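Local coordinates for B12-binding domain-containing protein (Kitasatospora setae, PDB 6WTE) that binds cobalamin and a [4Fe-4S] cluster and, as the radical SAM methylase TsrM, probably methylates tryptophan by a non-radical route, at residues V24-L29 / V36-L41; Y75-R80 / P517-M522; E361-L366 / I372-E377; R451-P456 / E460-F465. All coordinates share one frame; numbering follows the deposited sequence. Where two conformers were deposited one is given.

Contact 1. Residues V24-L29 / V36-L41; sequences VLTTAL and VEVLDL
In the B12-binding domain, helix 20-31 packs on edge strand 35-40 through Thr-26 and Leu-29, which meet Val-36. The two short segments run nearly antiparallel, at 164°, with 9.1 Å between their axes. Val-36 takes the contact on both of its methyls. CG1 lies 3.5 Å from Thr-26 OG1, while CG2 comes from the other branch to 3.5 Å from Leu-29 CB and also reaches Leu-29 CD1. The Thr-26 methyl CG2, anti to the backbone N, is turned onto Val-36, 4.1 Å from its CB. This is the second half of a beta-alpha-beta crossover: strand 4-9 leads into the helix, and strand 35-40 returns beside strand 4-9 in the parallel sheet. Leu-7 of that neighbouring strand touches both Thr-26 and Val-36. The hydroxyl of Thr-26 is buried but bonded to Leu-22 O, one helical turn back, so towards the strand it packs without a hydrogen bond, reaching Val-38 CG2 at 3.9 Å. An alanine here lacks both OG1 and CG2, which would probably open a gap over Val-36 and leave Leu-22 O without its hydroxyl mate. Earlier on the helix, Val-24 and Leu-25 touch cobalamin.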
loop_
_atom_site.group_PDB
_atom_site.type_symbol
_atom_site.label_atom_id
_atom_site.label_comp_id
_atom_site.label_asym_id
_atom_site.label_seq_id
_atom_site.Cartn_x
_atom_site.Cartn_y
_atom_site.Cartn_z
ATOM N N VAL A 24 -11.716 5.623 8.494
ATOM C CA VAL A 24 -11.166 5.402 9.830
ATOM C C VAL A 24 -11.064 6.725 10.582
ATOM O O VAL A 24 -11.473 6.835 11.744
ATOM C CB VAL A 24 -9.793 4.710 9.743
ATOM C CG1 VAL A 24 -9.250 4.443 11.141
ATOM C CG2 VAL A 24 -9.879 3.406 8.947
ATOM N N LEU A 25 -10.510 7.746 9.925
ATOM C CA LEU A 25 -10.322 9.039 10.580
ATOM C C LEU A 25 -11.654 9.712 10.874
ATOM O O LEU A 25 -11.817 10.337 11.930
ATOM C CB LEU A 25 -9.450 9.943 9.711
ATOM C CG LEU A 25 -8.052 9.436 9.390
ATOM C CD1 LEU A 25 -7.346 10.452 8.489
ATOM C CD2 LEU A 25 -7.262 9.215 10.673
ATOM N N THR A 26 -12.613 9.602 9.949
ATOM C CA THR A 26 -13.925 10.205 10.165
ATOM C C THR A 26 -14.594 9.611 11.397
ATOM O O THR A 26 -15.125 10.340 12.239
ATOM C CB THR A 26 -14.807 10.022 8.929
ATOM O OG1 THR A 26 -14.258 10.760 7.826
ATOM C CG2 THR A 26 -16.246 10.481 9.208
ATOM N N THR A 27 -14.552 8.282 11.533
ATOM C CA THR A 27 -15.200 7.637 12.674
ATOM C C THR A 27 -14.637 8.154 13.990
ATOM O O THR A 27 -15.387 8.549 14.890
ATOM C CB THR A 27 -15.036 6.119 12.584
ATOM O OG1 THR A 27 -15.757 5.635 11.447
ATOM C CG2 THR A 27 -15.570 5.440 13.842
ATOM N N ALA A 28 -13.307 8.174 14.109
ATOM C CA ALA A 28 -12.675 8.604 15.350
ATOM C C ALA A 28 -12.994 10.063 15.650
ATOM O O ALA A 28 -13.341 10.418 16.782
ATOM C CB ALA A 28 -11.167 8.389 15.259
ATOM N N LEU A 29 -12.876 10.925 14.643
ATOM C CA LEU A 29 -13.129 12.345 14.866
ATOM C C LEU A 29 -14.584 12.595 15.238
ATOM O O LEU A 29 -14.870 13.356 16.168
ATOM C CB LEU A 29 -12.743 13.137 13.623
ATOM C CG LEU A 29 -11.250 13.370 13.407
ATOM C CD1 LEU A 29 -11.047 13.907 12.008
ATOM C CD2 LEU A 29 -10.713 14.339 14.456
ATOM N N VAL A 36 -16.996 16.317 10.532
ATOM C CA VAL A 36 -16.036 15.917 9.513
ATOM C C VAL A 36 -16.689 16.013 8.146
ATOM O O VAL A 36 -17.793 15.497 7.940
ATOM C CB VAL A 36 -15.512 14.489 9.743
ATOM C CG1 VAL A 36 -14.442 14.175 8.724
ATOM C CG2 VAL A 36 -14.984 14.344 11.156
ATOM N N GLU A 37 -15.998 16.646 7.208
ATOM C CA GLU A 37 -16.385 16.638 5.807
ATOM C C GLU A 37 -15.227 16.119 4.967
ATOM O O GLU A 37 -14.063 16.442 5.228
ATOM C CB GLU A 37 -16.816 18.034 5.355
ATOM C CG GLU A 37 -18.083 18.478 6.062
ATOM C CD GLU A 37 -18.601 19.820 5.593
ATOM O OE1 GLU A 37 -17.792 20.693 5.227
ATOM O OE2 GLU A 37 -19.830 19.993 5.596
ATOM N N VAL A 38 -15.554 15.289 3.979
ATOM C CA VAL A 38 -14.582 14.677 3.079
ATOM C C VAL A 38 -14.739 15.308 1.708
ATOM O O VAL A 38 -15.856 15.437 1.194
ATOM C CB VAL A 38 -14.768 13.151 2.987
ATOM C CG1 VAL A 38 -13.813 12.553 1.943
ATOM C CG2 VAL A 38 -14.557 12.506 4.349
ATOM N N LEU A 39 -13.625 15.693 1.114
ATOM C CA LEU A 39 -13.604 16.190 -0.253
ATOM C C LEU A 39 -12.792 15.184 -1.055
ATOM O O LEU A 39 -11.568 15.108 -0.908
ATOM C CB LEU A 39 -13.011 17.598 -0.300
ATOM C CG LEU A 39 -13.493 18.569 -1.360
ATOM C CD1 LEU A 39 -15.013 18.686 -1.313
ATOM C CD2 LEU A 39 -12.840 19.920 -1.098
ATOM N N ASP A 40 -13.472 14.369 -1.857
ATOM C CA ASP A 40 -12.829 13.278 -2.582
ATOM C C ASP A 40 -12.618 13.713 -4.029
ATOM O O ASP A 40 -13.582 13.874 -4.784
ATOM C CB ASP A 40 -13.671 12.006 -2.496
ATOM C CG ASP A 40 -12.930 10.786 -2.989
ATOM O OD1 ASP A 40 -11.832 10.950 -3.550
ATOM O OD2 ASP A 40 -13.440 9.665 -2.801
ATOM N N LEU A 41 -11.355 13.896 -4.414
ATOM C CA LEU A 41 -11.024 14.407 -5.738
ATOM C C LEU A 41 -10.860 13.310 -6.779
ATOM O O LEU A 41 -10.654 13.626 -7.958
ATOM C CB LEU A 41 -9.742 15.248 -5.668
ATOM C CG LEU A 41 -9.768 16.397 -4.655
ATOM C CD1 LEU A 41 -8.451 17.168 -4.652
ATOM C CD2 LEU A 41 -10.935 17.338 -4.927
#

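Contact 2. Residues Y75-R80 / P517-M522; sequences YAFEQR and PTVEGM
Phe-77 brings the far end of its ring against Pro-517, with CZ 3.5 Å and CE1 3.6 Å from Pro-517 CB. The contact is loop against loop: Phe-77 belongs to the B12-binding domain, in the connection between strand 63-67 and helix 83-96, and Pro-517 follows strand 514-515 more than 430 residues later. The ring's approach to its partners is oblique. Phe-77 CE2 comes 3.5 Å from the backbone oxygen Thr-518 O. Phe-77 CD2 meets Val-519 CG1 at 4.0 Å, so three consecutive residues run along one side of the phenyl group. On the opposite side of the ring plane sits Tyr-75 CB, 4.0 Å above it and offset toward the rim. Trp-495 of helix 491-503 also touches this ring. Loop 75-80 is braced by Gln-79: Gln-79 NE2 donates to Ala-76 O at 3.0 Å, with the acceptor close to the amide plane, and Gln-79 OE1 accepts from Asn-439 N. Tyr-75, at the start of the loop, touches cobalamin. On the opposing loop, Val-519 to Met-522 form a type II turn closed by Met-522 N to Val-519 O, and Val-519 N makes a weak 3.5 Å bond to Met-522 SD.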
loop_
_atom_site.group_PDB
_atom_site.type_symbol
_atom_site.label_atom_id
_atom_site.label_comp_id
_atom_site.label_asym_id
_atom_site.label_seq_id
_atom_site.Cartn_x
_atom_site.Cartn_y
_atom_site.Cartn_z
ATOM N N TYR A 75 6.670 0.884 -9.382
ATOM C CA TYR A 75 7.254 0.078 -10.452
ATOM C C TYR A 75 8.653 0.603 -10.741
ATOM O O TYR A 75 8.807 1.748 -11.176
ATOM C CB TYR A 75 6.404 0.147 -11.718
ATOM C CG TYR A 75 5.149 -0.691 -11.708
ATOM C CD1 TYR A 75 5.212 -2.073 -11.575
ATOM C CD2 TYR A 75 3.902 -0.104 -11.870
ATOM C CE1 TYR A 75 4.059 -2.847 -11.583
ATOM C CE2 TYR A 75 2.748 -0.868 -11.877
ATOM C CZ TYR A 75 2.832 -2.236 -11.733
ATOM O OH TYR A 75 1.682 -2.996 -11.741
ATOM N N ALA A 76 9.672 -0.235 -10.520
ATOM C CA ALA A 76 11.051 0.242 -10.593
ATOM C C ALA A 76 11.432 0.715 -11.991
ATOM O O ALA A 76 12.228 1.651 -12.131
ATOM C CB ALA A 76 12.012 -0.854 -10.128
ATOM N N PHE A 77 10.899 0.084 -13.032
ATOM C CA PHE A 77 11.235 0.512 -14.384
ATOM C C PHE A 77 10.516 1.793 -14.789
ATOM O O PHE A 77 10.931 2.435 -15.760
ATOM C CB PHE A 77 10.915 -0.602 -15.386
ATOM C CG PHE A 77 9.581 -1.251 -15.160
ATOM C CD1 PHE A 77 9.440 -2.288 -14.250
ATOM C CD2 PHE A 77 8.459 -0.817 -15.853
ATOM C CE1 PHE A 77 8.210 -2.878 -14.033
ATOM C CE2 PHE A 77 7.225 -1.413 -15.644
ATOM C CZ PHE A 77 7.101 -2.439 -14.732
ATOM N N GLU A 78 9.484 2.202 -14.050
ATOM C CA GLU A 78 8.675 3.357 -14.421
ATOM C C GLU A 78 9.117 4.638 -13.727
ATOM O O GLU A 78 9.354 5.648 -14.395
ATOM C CB GLU A 78 7.199 3.099 -14.101
ATOM C CG GLU A 78 6.278 4.163 -14.678
ATOM C CD GLU A 78 4.818 3.910 -14.370
ATOM O OE1 GLU A 78 4.520 2.955 -13.618
ATOM O OE2 GLU A 78 3.970 4.675 -14.883
ATOM N N GLN A 79 9.236 4.615 -12.404
ATOM C CA GLN A 79 9.647 5.783 -11.630
ATOM C C GLN A 79 8.742 6.979 -11.931
ATOM O O GLN A 79 9.185 8.062 -12.331
ATOM C CB GLN A 79 11.120 6.096 -11.890
ATOM C CG GLN A 79 12.022 4.997 -11.357
ATOM C CD GLN A 79 13.443 5.117 -11.837
ATOM O OE1 GLN A 79 13.960 6.219 -12.015
ATOM N NE2 GLN A 79 14.086 3.980 -12.062
ATOM N N ARG A 80 7.448 6.747 -11.737
ATOM C CA ARG A 80 6.438 7.778 -11.942
ATOM C C ARG A 80 5.931 8.254 -10.590
ATOM O O ARG A 80 5.186 7.526 -9.919
ATOM C CB ARG A 80 5.278 7.269 -12.797
ATOM C CG ARG A 80 4.122 8.261 -12.866
ATOM C CD ARG A 80 3.308 8.120 -14.139
ATOM N NE ARG A 80 2.220 9.093 -14.179
ATOM C CZ ARG A 80 0.969 8.832 -13.812
ATOM N NH1 ARG A 80 0.642 7.621 -13.380
ATOM N NH2 ARG A 80 0.045 9.781 -13.878
ATOM N N PRO A 517 5.482 -7.574 -16.185
ATOM C CA PRO A 517 5.667 -6.138 -16.387
ATOM C C PRO A 517 5.766 -5.836 -17.870
ATOM O O PRO A 517 6.249 -6.648 -18.663
ATOM C CB PRO A 517 6.985 -5.841 -15.664
ATOM C CG PRO A 517 7.709 -7.132 -15.656
ATOM C CD PRO A 517 6.664 -8.207 -15.575
ATOM N N THR A 518 5.283 -4.658 -18.245
ATOM C CA THR A 518 5.346 -4.223 -19.631
ATOM C C THR A 518 5.776 -2.768 -19.676
ATOM O O THR A 518 5.583 -2.015 -18.722
ATOM C CB THR A 518 3.992 -4.356 -20.342
ATOM O OG1 THR A 518 2.991 -3.672 -19.578
ATOM C CG2 THR A 518 3.603 -5.811 -20.493
ATOM N N VAL A 519 6.360 -2.390 -20.810
ATOM C CA VAL A 519 6.642 -0.998 -21.138
ATOM C C VAL A 519 5.977 -0.729 -22.481
ATOM O O VAL A 519 5.404 -1.643 -23.087
ATOM C CB VAL A 519 8.154 -0.707 -21.181
ATOM C CG1 VAL A 519 8.764 -0.903 -19.804
ATOM C CG2 VAL A 519 8.841 -1.601 -22.201
ATOM N N GLU A 520 6.042 0.517 -22.950
ATOM C CA GLU A 520 5.428 0.891 -24.222
ATOM C C GLU A 520 5.895 -0.018 -25.353
ATOM O O GLU A 520 7.090 -0.284 -25.504
ATOM C CB GLU A 520 5.756 2.349 -24.559
ATOM C CG GLU A 520 5.016 3.380 -23.711
ATOM C CD GLU A 520 5.548 3.485 -22.288
ATOM O OE1 GLU A 520 6.587 2.859 -21.974
ATOM O OE2 GLU A 520 4.919 4.201 -21.479
ATOM N N GLY A 521 4.940 -0.481 -26.157
ATOM C CA GLY A 521 5.205 -1.359 -27.269
ATOM C C GLY A 521 4.957 -2.825 -26.988
ATOM O O GLY A 521 4.841 -3.609 -27.934
ATOM N N MET A 522 4.857 -3.210 -25.720
ATOM C CA MET A 522 4.728 -4.611 -25.357
ATOM C C MET A 522 3.261 -5.026 -25.317
ATOM O O MET A 522 2.354 -4.195 -25.241
ATOM C CB MET A 522 5.395 -4.875 -24.009
ATOM C CG MET A 522 6.850 -4.426 -23.964
ATOM S SD MET A 522 7.726 -5.093 -22.540
ATOM C CE MET A 522 7.617 -6.834 -22.900
#

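Contact 3. Residues E361-L366 / I372-E377; sequences ERLVRL and ILTMVE
This is a buried, apolar helix-on-strand contact in the radical SAM core, where Leu-363 and Val-364 of helix 357-369 pack on Thr-374 and Val-376 of strand 373-380. It forms an alpha-to-beta step of the TIM-barrel-like fold: the helix lies against the sheet, and the chain then turns back into a strand set between 327-335 and 404-412, parallel to both. The geometry agrees with such a return, since the short segments run at 155° to each other with axes 8.7 Å apart at closest approach. No hydrogen bond links them. Thr-374, the residue nearest Val-364 by CA position, offers its methyl to the helix: CG2 is 4.3 Å from Val-364 CA and equally far from Leu-363 CD2. Leu-363 reaches it because its CG stands anti to the backbone N (chi1 -179°), which carries the branch end in toward the strand; the same side chain also touches Phe-314 and Val-332. The buried hydroxyl of Thr-374 is hydrogen-bonded outside the two segments, so the helix need supply no polar partner. Met-375, between the two inward residues, points away from the helix and touches Asn-331 and Trp-548. One step further along the strand, Val-376 also packs on Val-332 and Ser-334, and its side chain crosses that of Val-364 at about a right angle, CG2 to CG2 at 4.0 Å.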
loop_
_atom_site.group_PDB
_atom_site.type_symbol
_atom_site.label_atom_id
_atom_site.label_comp_id
_atom_site.label_asym_id
_atom_site.label_seq_id
_atom_site.Cartn_x
_atom_site.Cartn_y
_atom_site.Cartn_z
ATOM N N GLU A 361 3.413 -24.469 -2.089
ATOM C CA GLU A 361 2.776 -25.628 -2.704
ATOM C C GLU A 361 1.547 -26.065 -1.914
ATOM O O GLU A 361 0.504 -26.377 -2.499
ATOM C CB GLU A 361 3.783 -26.773 -2.815
ATOM C CG GLU A 361 3.251 -28.023 -3.492
ATOM C CD GLU A 361 3.234 -27.927 -5.006
ATOM O OE1 GLU A 361 2.178 -28.220 -5.610
ATOM O OE2 GLU A 361 4.276 -27.568 -5.593
ATOM N N ARG A 362 1.658 -26.109 -0.584
ATOM C CA ARG A 362 0.510 -26.518 0.218
ATOM C C ARG A 362 -0.606 -25.489 0.143
ATOM O O ARG A 362 -1.779 -25.855 0.037
ATOM C CB ARG A 362 0.909 -26.759 1.674
ATOM C CG ARG A 362 -0.265 -27.268 2.515
ATOM C CD ARG A 362 0.125 -27.644 3.936
ATOM N NE ARG A 362 0.526 -26.491 4.736
ATOM C CZ ARG A 362 0.683 -26.524 6.056
ATOM N NH1 ARG A 362 0.468 -27.652 6.723
ATOM N NH2 ARG A 362 1.051 -25.433 6.713
ATOM N N LEU A 363 -0.264 -24.204 0.193
ATOM C CA LEU A 363 -1.285 -23.171 0.064
ATOM C C LEU A 363 -2.073 -23.350 -1.223
ATOM O O LEU A 363 -3.310 -23.329 -1.221
ATOM C CB LEU A 363 -0.631 -21.790 0.106
ATOM C CG LEU A 363 -1.505 -20.536 0.018
ATOM C CD1 LEU A 363 -0.724 -19.393 0.637
ATOM C CD2 LEU A 363 -1.840 -20.184 -1.420
ATOM N N VAL A 364 -1.365 -23.504 -2.342
ATOM C CA VAL A 364 -2.042 -23.596 -3.629
ATOM C C VAL A 364 -2.898 -24.855 -3.692
ATOM O O VAL A 364 -4.051 -24.813 -4.139
ATOM C CB VAL A 364 -1.016 -23.532 -4.776
ATOM C CG1 VAL A 364 -1.681 -23.857 -6.110
ATOM C CG2 VAL A 364 -0.367 -22.153 -4.826
ATOM N N ARG A 365 -2.372 -25.981 -3.196
ATOM C CA ARG A 365 -3.154 -27.223 -3.194
ATOM C C ARG A 365 -4.424 -27.084 -2.364
ATOM O O ARG A 365 -5.520 -27.443 -2.817
ATOM C CB ARG A 365 -2.327 -28.394 -2.669
ATOM C CG ARG A 365 -3.199 -29.622 -2.413
ATOM C CD ARG A 365 -2.395 -30.830 -1.938
ATOM N NE ARG A 365 -1.680 -30.584 -0.689
ATOM C CZ ARG A 365 -2.193 -30.752 0.527
ATOM N NH1 ARG A 365 -3.452 -31.157 0.679
ATOM N NH2 ARG A 365 -1.447 -30.503 1.597
ATOM N N LEU A 366 -4.288 -26.616 -1.123
ATOM C CA LEU A 366 -5.445 -26.480 -0.246
ATOM C C LEU A 366 -6.492 -25.557 -0.853
ATOM O O LEU A 366 -7.697 -25.825 -0.761
ATOM C CB LEU A 366 -5.007 -25.963 1.129
ATOM C CG LEU A 366 -4.160 -26.900 2.001
ATOM C CD1 LEU A 366 -3.731 -26.186 3.278
ATOM C CD2 LEU A 366 -4.906 -28.199 2.327
ATOM N N ILE A 372 -10.834 -22.263 -4.254
ATOM C CA ILE A 372 -10.361 -20.912 -3.972
ATOM C C ILE A 372 -9.282 -20.576 -4.986
ATOM O O ILE A 372 -8.313 -21.332 -5.145
ATOM C CB ILE A 372 -9.824 -20.809 -2.538
ATOM C CG1 ILE A 372 -10.960 -21.019 -1.542
ATOM C CG2 ILE A 372 -9.110 -19.467 -2.302
ATOM C CD1 ILE A 372 -10.462 -21.173 -0.125
ATOM N N LEU A 373 -9.447 -19.447 -5.669
ATOM C CA LEU A 373 -8.490 -19.006 -6.669
ATOM C C LEU A 373 -7.205 -18.530 -5.991
ATOM O O LEU A 373 -7.190 -18.145 -4.816
ATOM C CB LEU A 373 -9.087 -17.881 -7.521
ATOM C CG LEU A 373 -10.491 -18.140 -8.089
ATOM C CD1 LEU A 373 -11.050 -16.897 -8.756
ATOM C CD2 LEU A 373 -10.456 -19.283 -9.070
ATOM N N THR A 374 -6.110 -18.583 -6.743
ATOM C CA THR A 374 -4.791 -18.265 -6.211
ATOM C C THR A 374 -4.029 -17.355 -7.158
ATOM O O THR A 374 -4.012 -17.581 -8.372
ATOM C CB THR A 374 -3.968 -19.533 -5.984
ATOM O OG1 THR A 374 -4.022 -20.340 -7.167
ATOM C CG2 THR A 374 -4.517 -20.326 -4.812
ATOM N N MET A 375 -3.373 -16.344 -6.594
ATOM C CA MET A 375 -2.399 -15.551 -7.327
ATOM C C MET A 375 -1.068 -15.621 -6.595
ATOM O O MET A 375 -0.972 -15.201 -5.436
ATOM C CB MET A 375 -2.844 -14.101 -7.470
ATOM C CG MET A 375 -1.791 -13.274 -8.148
ATOM S SD MET A 375 -2.505 -11.885 -8.998
ATOM C CE MET A 375 -1.014 -11.088 -9.599
ATOM N N VAL A 376 -0.049 -16.152 -7.266
ATOM C CA VAL A 376 1.293 -16.276 -6.699
ATOM C C VAL A 376 2.180 -15.197 -7.301
ATOM O O VAL A 376 2.260 -15.064 -8.530
ATOM C CB VAL A 376 1.876 -17.676 -6.956
ATOM C CG1 VAL A 376 3.302 -17.772 -6.413
ATOM C CG2 VAL A 376 0.994 -18.736 -6.326
ATOM N N GLU A 377 2.875 -14.451 -6.441
ATOM C CA GLU A 377 3.691 -13.317 -6.852
ATOM C C GLU A 377 5.173 -13.638 -6.704
ATOM O O GLU A 377 5.587 -14.259 -5.722
ATOM C CB GLU A 377 3.360 -12.075 -6.023
ATOM C CG GLU A 377 1.888 -11.735 -6.005
ATOM C CD GLU A 377 1.543 -10.601 -6.938
ATOM O OE1 GLU A 377 2.280 -10.390 -7.930
ATOM O OE2 GLU A 377 0.529 -9.921 -6.678
#

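Contact 4. Residues R451-P456 / E460-F465; sequences RMCASP and ERQFMF
Glu-460 grips Pro-456 through the backbone: Glu-460 N donates to Pro-456 O at 2.9 Å, with an N-H...O angle of 147°. This is an i+4 to i bond of the short helix 456-461. The glutamate side chain lies along the same carbonyl, its CG 3.2 Å from Pro-456 O, and the extended chain beyond carries OE2 past the proline ring, 4.1 Å from Pro-456 CB. On another flank, Gln-462 NE2 comes only within 4.3 Å of Cys-453 SG; its bonds go to Lys-448 O and Tyr-459 O. Further out, Ser-455 is the N-cap, its OG accepting from Glu-458 N, while Pro-456 packs on Phe-113. The carboxylate of Glu-460 leaves the helix altogether: OE2 pairs with Tyr-416 OH, and OE1 accepts from Ala-114 N at the start of helix 112-119, in the B12-binding domain. With an alanine here the carboxylate is gone, and Ala-114 N and the Tyr-416 hydroxyl would probably be left without their mate. Because the buried acid faces the N-terminal end of a helix, its negative charge is likely to be stabilised, and this one residue ties the last turn of helix 456-461 to the B12-binding domain.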
loop_
_atom_site.group_PDB
_atom_site.type_symbol
_atom_site.label_atom_id
_atom_site.label_comp_id
_atom_site.label_asym_id
_atom_site.label_seq_id
_atom_site.Cartn_x
_atom_site.Cartn_y
_atom_site.Cartn_z
ATOM N N ARG A 451 22.684 8.490 10.010
ATOM C CA ARG A 451 23.541 9.165 10.981
ATOM C C ARG A 451 24.403 10.247 10.345
ATOM O O ARG A 451 24.958 11.084 11.063
ATOM C CB ARG A 451 24.436 8.153 11.695
ATOM C CG ARG A 451 25.456 7.490 10.794
ATOM C CD ARG A 451 26.213 6.398 11.529
ATOM N NE ARG A 451 27.217 5.782 10.674
ATOM C CZ ARG A 451 26.941 4.879 9.737
ATOM N NH1 ARG A 451 25.689 4.489 9.538
ATOM N NH2 ARG A 451 27.916 4.367 9.000
ATOM N N MET A 452 24.540 10.245 9.026
ATOM C CA MET A 452 25.280 11.285 8.329
ATOM C C MET A 452 24.390 12.408 7.827
ATOM O O MET A 452 24.903 13.358 7.226
ATOM C CB MET A 452 26.044 10.690 7.147
ATOM C CG MET A 452 27.099 9.681 7.528
ATOM S SD MET A 452 28.022 9.208 6.061
ATOM C CE MET A 452 28.981 7.836 6.701
ATOM N N CYS A 453 23.077 12.320 8.042
ATOM C CA CYS A 453 22.163 13.347 7.576
ATOM C C CYS A 453 21.868 14.336 8.695
ATOM O O CYS A 453 21.842 13.980 9.875
ATOM C CB CYS A 453 20.862 12.728 7.070
ATOM S SG CYS A 453 21.117 11.658 5.637
ATOM N N ALA A 454 21.637 15.587 8.302
ATOM C CA ALA A 454 21.341 16.634 9.268
ATOM C C ALA A 454 19.926 16.541 9.817
ATOM O O ALA A 454 19.644 17.128 10.869
ATOM C CB ALA A 454 21.554 18.010 8.634
ATOM N N SER A 455 19.040 15.812 9.148
ATOM C CA SER A 455 17.645 15.749 9.555
ATOM C C SER A 455 17.037 14.469 9.006
ATOM O O SER A 455 17.540 13.909 8.023
ATOM C CB SER A 455 16.862 16.969 9.039
ATOM O OG SER A 455 16.703 16.897 7.627
ATOM N N PRO A 456 15.944 13.993 9.605
ATOM C CA PRO A 456 15.170 12.929 8.951
ATOM C C PRO A 456 14.741 13.298 7.542
ATOM O O PRO A 456 14.785 12.445 6.651
ATOM C CB PRO A 456 13.963 12.754 9.885
ATOM C CG PRO A 456 14.439 13.231 11.210
ATOM C CD PRO A 456 15.375 14.364 10.914
ATOM N N GLU A 460 15.342 11.041 4.198
ATOM C CA GLU A 460 14.213 10.475 3.470
ATOM C C GLU A 460 14.159 10.980 2.034
ATOM O O GLU A 460 13.865 10.208 1.115
ATOM C CB GLU A 460 12.910 10.790 4.207
ATOM C CG GLU A 460 12.823 10.145 5.581
ATOM C CD GLU A 460 11.680 10.686 6.414
ATOM O OE1 GLU A 460 10.893 11.500 5.891
ATOM O OE2 GLU A 460 11.570 10.300 7.594
ATOM N N ARG A 461 14.448 12.265 1.817
ATOM C CA ARG A 461 14.207 12.843 0.498
ATOM C C ARG A 461 15.177 12.312 -0.550
ATOM O O ARG A 461 14.842 12.297 -1.738
ATOM C CB ARG A 461 14.269 14.371 0.572
ATOM C CG ARG A 461 15.671 14.938 0.762
ATOM C CD ARG A 461 15.619 16.393 1.236
ATOM N NE ARG A 461 16.966 16.938 1.358
ATOM C CZ ARG A 461 17.362 17.784 2.306
ATOM N NH1 ARG A 461 16.519 18.190 3.251
ATOM N NH2 ARG A 461 18.617 18.214 2.314
ATOM N N GLN A 462 16.370 11.864 -0.142
ATOM C CA GLN A 462 17.382 11.452 -1.112
ATOM C C GLN A 462 16.949 10.231 -1.912
ATOM O O GLN A 462 17.496 9.978 -2.990
ATOM C CB GLN A 462 18.711 11.160 -0.405
ATOM C CG GLN A 462 18.611 10.016 0.583
ATOM C CD GLN A 462 19.913 9.713 1.307
ATOM O OE1 GLN A 462 21.000 10.003 0.816
ATOM N NE2 GLN A 462 19.798 9.105 2.484
ATOM N N PHE A 463 15.991 9.463 -1.412
ATOM C CA PHE A 463 15.526 8.313 -2.169
ATOM C C PHE A 463 14.552 8.688 -3.278
ATOM O O PHE A 463 14.219 7.832 -4.105
ATOM C CB PHE A 463 14.894 7.298 -1.218
ATOM C CG PHE A 463 15.890 6.635 -0.311
ATOM C CD1 PHE A 463 16.303 7.257 0.857
ATOM C CD2 PHE A 463 16.435 5.394 -0.640
ATOM C CE1 PHE A 463 17.223 6.666 1.688
ATOM C CE2 PHE A 463 17.371 4.784 0.192
ATOM C CZ PHE A 463 17.764 5.416 1.360
ATOM N N MET A 464 14.101 9.942 -3.323
ATOM C CA MET A 464 13.165 10.405 -4.339
ATOM C C MET A 464 13.626 11.648 -5.090
ATOM O O MET A 464 13.160 11.873 -6.215
ATOM C CB MET A 464 11.800 10.691 -3.695
ATOM C CG MET A 464 10.675 10.982 -4.666
ATOM S SD MET A 464 9.078 10.851 -3.855
ATOM C CE MET A 464 9.006 9.097 -3.520
ATOM N N PHE A 465 14.514 12.457 -4.514
ATOM C CA PHE A 465 14.944 13.712 -5.109
ATOM C C PHE A 465 16.462 13.788 -5.123
ATOM O O PHE A 465 17.127 13.294 -4.212
ATOM C CB PHE A 465 14.411 14.921 -4.327
ATOM C CG PHE A 465 12.917 14.954 -4.189
ATOM C CD1 PHE A 465 12.136 15.559 -5.160
ATOM C CD2 PHE A 465 12.297 14.418 -3.072
ATOM C CE1 PHE A 465 10.761 15.605 -5.034
ATOM C CE2 PHE A 465 10.916 14.460 -2.938
ATOM C CZ PHE A 465 10.148 15.058 -3.920
#

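Overall arrangement
Contacts 1 and 3 are the buried pair, each a helix set nearly antiparallel on the strand that follows it, one in the B12-binding domain and one in the radical SAM core. Neither has a hydrogen bond across it; methyl groups do the work, and threonine hydroxyls are satisfied elsewhere. Their centres are about 37 Å apart. Contacts 2 and 4 are only partly buried and rest on loops or a short helix. Contact 2 joins segments distant in sequence through one aromatic ring, and contacts 3 and 4 fall inside the long loop it closes. Contact 4 is local and alone includes a cross-segment hydrogen bond, while its buried glutamate reaches out to the B12-binding domain.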